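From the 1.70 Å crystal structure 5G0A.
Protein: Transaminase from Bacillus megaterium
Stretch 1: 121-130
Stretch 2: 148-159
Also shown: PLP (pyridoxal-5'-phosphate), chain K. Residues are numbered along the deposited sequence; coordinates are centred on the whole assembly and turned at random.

Stretch 1 (121-130) GSEAVETALN
Stretch 2, residues 148-159: YHGWTGGAATVT

Residues 121-130 form one continuous helix, and stretch 2 packs against it as a loop (148-152) leading into a short, weakly bonded helix (about 153-157). The two helix axes cross at 78°, 8.3 Å apart at closest approach, and 428 Å² is buried.

Tyr148 (chi1 t) makes no contact with the helix but sets its ring edge toward PLP C4. At His149 (phi/psi -128/13, chi1 m) the chain meets the helix: its carbonyl O lies 3.3 Å from Val125 CG2, buried without a polar partner. Gly150 follows at 120/-176, a conformation that calls for glycine; its CA sits 4.6 Å from Ser122 CA and 3.2 Å from Ser122 OG, where a CB would collide with that hydroxyl. Trp151 (chi1 p) directs its CB away, but its ring comes back, with CD1 3.2 Å from Ser122 OG; the backbone N of Trp151 donates to the same Ser122 OG (3.0 Å, 155°). Ser122, in rotamer m, donates from its OG to PLP O2P (2.7 Å), so one small hydroxyl joins loop, helix and cofactor phosphate.

Thr152 (-70/162, chi1 p) points toward the helix and donates from OG1 to Glu126 OE2 at 2.6 Å. Glu126 reaches this site with chi1 and chi2 both m, bringing its carboxylate up to the backbone of Gly154 and Ala155. Glu126 OE2 also accepts from Ala155 N (2.9 Å, 162°) and, weakly, from Gly154 N (2.8 Å, 121°). Gly154 leaves room for the carboxylate: a CB there would lie 2.1 Å from Glu126 OE1. Gly154 O rests 3.5 Å from Leu129 CD1.

Beyond the carboxylate the contact is apolar. The CA atoms of Ala155 and Glu126 lie 5.6 Å apart, and the small Ala155 CB fits 3.8 Å from Val125 CG1 (Val125 chi1 t). Val158 (chi1 m) closes the interface, its CG2 4.4 Å from both Val125 CG1 and Leu129 CD1 (Leu129 m,t).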

# COMPACT_ATOMS: atom_id res chain seq x y z
N GLY B 121 -5.67 14.76 -19.79
CA GLY B 121 -5.88 15.38 -18.49
C GLY B 121 -5.40 14.47 -17.37
O GLY B 121 -4.81 14.94 -16.40
N SER B 122 -5.65 13.15 -17.51
CA SER B 122 -5.20 12.21 -16.49
C SER B 122 -3.68 12.20 -16.41
O SER B 122 -3.13 12.18 -15.33
CB SER B 122 -5.69 10.78 -16.76
OG SER B 122 -7.09 10.71 -16.57
N GLU B 123 -3.02 12.20 -17.57
CA GLU B 123 -1.55 12.32 -17.59
C GLU B 123 -1.06 13.62 -16.94
O GLU B 123 -0.03 13.63 -16.26
CB GLU B 123 -0.99 12.19 -19.00
CG GLU B 123 -1.00 10.72 -19.49
CD GLU B 123 -0.26 10.53 -20.79
OE1 GLU B 123 0.02 11.53 -21.49
OE2 GLU B 123 0.09 9.36 -21.10
N ALA B 124 -1.79 14.71 -17.14
CA ALA B 124 -1.43 15.98 -16.49
C ALA B 124 -1.53 15.86 -14.96
O ALA B 124 -0.66 16.39 -14.23
CB ALA B 124 -2.32 17.12 -16.97
N VAL B 125 -2.60 15.25 -14.48
CA VAL B 125 -2.77 15.03 -13.02
C VAL B 125 -1.67 14.09 -12.48
O VAL B 125 -1.09 14.35 -11.43
CB VAL B 125 -4.19 14.50 -12.71
CG1 VAL B 125 -4.33 14.05 -11.24
CG2 VAL B 125 -5.23 15.60 -13.01
N GLU B 126 -1.36 13.02 -13.21
CA GLU B 126 -0.23 12.14 -12.80
C GLU B 126 1.04 12.95 -12.61
O GLU B 126 1.79 12.78 -11.62
CB GLU B 126 0.03 11.01 -13.83
CG GLU B 126 -1.14 10.05 -14.06
CD GLU B 126 -1.24 8.94 -13.01
OE1 GLU B 126 -0.32 8.77 -12.20
OE2 GLU B 126 -2.26 8.24 -13.03
N THR B 127 1.30 13.84 -13.56
CA THR B 127 2.53 14.60 -13.54
C THR B 127 2.55 15.57 -12.34
O THR B 127 3.56 15.69 -11.67
CB THR B 127 2.71 15.37 -14.87
OG1 THR B 127 2.63 14.42 -15.95
CG2 THR B 127 4.09 16.02 -14.92
N ALA B 128 1.43 16.23 -12.10
CA ALA B 128 1.29 17.16 -10.99
C ALA B 128 1.51 16.44 -9.66
O ALA B 128 2.16 16.99 -8.78
CB ALA B 128 -0.09 17.77 -10.99
N LEU B 129 0.93 15.25 -9.51
CA LEU B 129 1.13 14.51 -8.25
C LEU B 129 2.61 14.17 -8.07
O LEU B 129 3.15 14.36 -6.97
CB LEU B 129 0.30 13.22 -8.27
CG LEU B 129 -1.22 13.46 -8.27
CD1 LEU B 129 -1.92 12.12 -8.51
CD2 LEU B 129 -1.75 14.16 -7.02
N ASN B 130 3.26 13.69 -9.13
CA ASN B 130 4.68 13.38 -9.08
C ASN B 130 5.51 14.60 -8.66
O ASN B 130 6.42 14.50 -7.80
CB ASN B 130 5.17 12.86 -10.44
CG ASN B 130 4.58 11.49 -10.78
OD1 ASN B 130 3.98 10.84 -9.92
ND2 ASN B 130 4.75 11.05 -12.04
N TYR B 148 -13.35 14.33 -9.12
CA TYR B 148 -12.88 13.54 -10.26
C TYR B 148 -11.60 14.19 -10.79
O TYR B 148 -11.59 15.39 -11.10
CB TYR B 148 -13.95 13.46 -11.36
CG TYR B 148 -13.48 12.55 -12.49
CD1 TYR B 148 -13.54 11.16 -12.34
CD2 TYR B 148 -12.91 13.07 -13.65
CE1 TYR B 148 -13.06 10.30 -13.32
CE2 TYR B 148 -12.44 12.22 -14.67
CZ TYR B 148 -12.52 10.84 -14.49
OH TYR B 148 -12.06 9.96 -15.45
N HIS B 149 -10.52 13.41 -10.84
CA HIS B 149 -9.25 13.92 -11.32
C HIS B 149 -8.66 13.02 -12.41
O HIS B 149 -7.50 13.16 -12.75
CB HIS B 149 -8.24 14.10 -10.15
CG HIS B 149 -8.67 15.14 -9.16
ND1 HIS B 149 -8.76 16.48 -9.49
CD2 HIS B 149 -9.04 15.05 -7.86
CE1 HIS B 149 -9.19 17.16 -8.44
NE2 HIS B 149 -9.36 16.32 -7.44
N GLY B 150 -9.47 12.11 -12.95
CA GLY B 150 -8.94 11.25 -14.02
C GLY B 150 -9.00 9.78 -13.65
O GLY B 150 -9.49 9.43 -12.58
N TRP B 151 -8.47 8.92 -14.53
CA TRP B 151 -8.75 7.49 -14.42
C TRP B 151 -7.53 6.57 -14.33
O TRP B 151 -7.68 5.39 -13.98
CB TRP B 151 -9.62 7.03 -15.61
CG TRP B 151 -8.87 7.12 -16.91
CD1 TRP B 151 -8.77 8.21 -17.72
CD2 TRP B 151 -8.06 6.09 -17.51
NE1 TRP B 151 -7.95 7.93 -18.79
CE2 TRP B 151 -7.51 6.64 -18.70
CE3 TRP B 151 -7.76 4.76 -17.17
CZ2 TRP B 151 -6.67 5.90 -19.56
CZ3 TRP B 151 -6.90 4.03 -18.02
CH2 TRP B 151 -6.38 4.60 -19.21
N THR B 152 -6.35 7.09 -14.70
CA THR B 152 -5.11 6.32 -14.65
C THR B 152 -4.75 6.11 -13.17
O THR B 152 -5.30 6.79 -12.28
CB THR B 152 -3.97 7.03 -15.43
OG1 THR B 152 -3.93 8.40 -15.03
CG2 THR B 152 -4.21 6.99 -16.96
N GLY B 153 -3.88 5.14 -12.89
CA GLY B 153 -3.64 4.66 -11.51
C GLY B 153 -3.41 5.74 -10.47
O GLY B 153 -4.04 5.71 -9.42
N GLY B 154 -2.53 6.70 -10.76
CA GLY B 154 -2.27 7.79 -9.82
C GLY B 154 -3.41 8.81 -9.70
O GLY B 154 -3.85 9.15 -8.60
N ALA B 155 -3.92 9.28 -10.84
CA ALA B 155 -5.06 10.18 -10.86
C ALA B 155 -6.31 9.55 -10.20
O ALA B 155 -7.10 10.22 -9.54
CB ALA B 155 -5.38 10.60 -12.29
N ALA B 156 -6.52 8.26 -10.41
CA ALA B 156 -7.65 7.57 -9.78
C ALA B 156 -7.55 7.56 -8.23
O ALA B 156 -8.57 7.61 -7.56
CB ALA B 156 -7.79 6.15 -10.32
N THR B 157 -6.34 7.53 -7.68
CA THR B 157 -6.22 7.53 -6.21
C THR B 157 -6.86 8.78 -5.60
O THR B 157 -7.36 8.72 -4.48
CB THR B 157 -4.76 7.41 -5.68
OG1 THR B 157 -4.01 8.58 -6.01
CG2 THR B 157 -4.07 6.12 -6.24
N VAL B 158 -6.84 9.89 -6.33
CA VAL B 158 -7.46 11.13 -5.84
C VAL B 158 -8.87 11.37 -6.37
O VAL B 158 -9.50 12.36 -6.07
CB VAL B 158 -6.58 12.38 -6.02
CG1 VAL B 158 -5.36 12.29 -5.10
CG2 VAL B 158 -6.13 12.56 -7.47
N THR B 159 -9.37 10.41 -7.13
CA THR B 159 -10.75 10.47 -7.59
C THR B 159 -11.61 9.74 -6.57
O THR B 159 -11.42 8.54 -6.32
CB THR B 159 -10.87 9.81 -8.97
OG1 THR B 159 -10.26 10.68 -9.94
CG2 THR B 159 -12.33 9.61 -9.35
N1 PLP K . -9.64 16.20 -14.11
C2 PLP K . -10.87 16.74 -14.28
C2A PLP K . -11.38 17.78 -13.31
C3 PLP K . -11.68 16.36 -15.47
O3 PLP K . -12.88 16.90 -15.70
C4 PLP K . -11.13 15.38 -16.41
C4A PLP K . -11.92 15.00 -17.67
C5 PLP K . -9.79 14.84 -16.07
C6 PLP K . -9.13 15.26 -14.93
C5A PLP K . -9.13 13.76 -16.92
O4P PLP K . -8.88 14.15 -18.25
P PLP K . -8.75 12.97 -19.35
O1P PLP K . -8.30 13.78 -20.54
O2P PLP K . -7.73 11.94 -18.88
O3P PLP K . -10.13 12.39 -19.50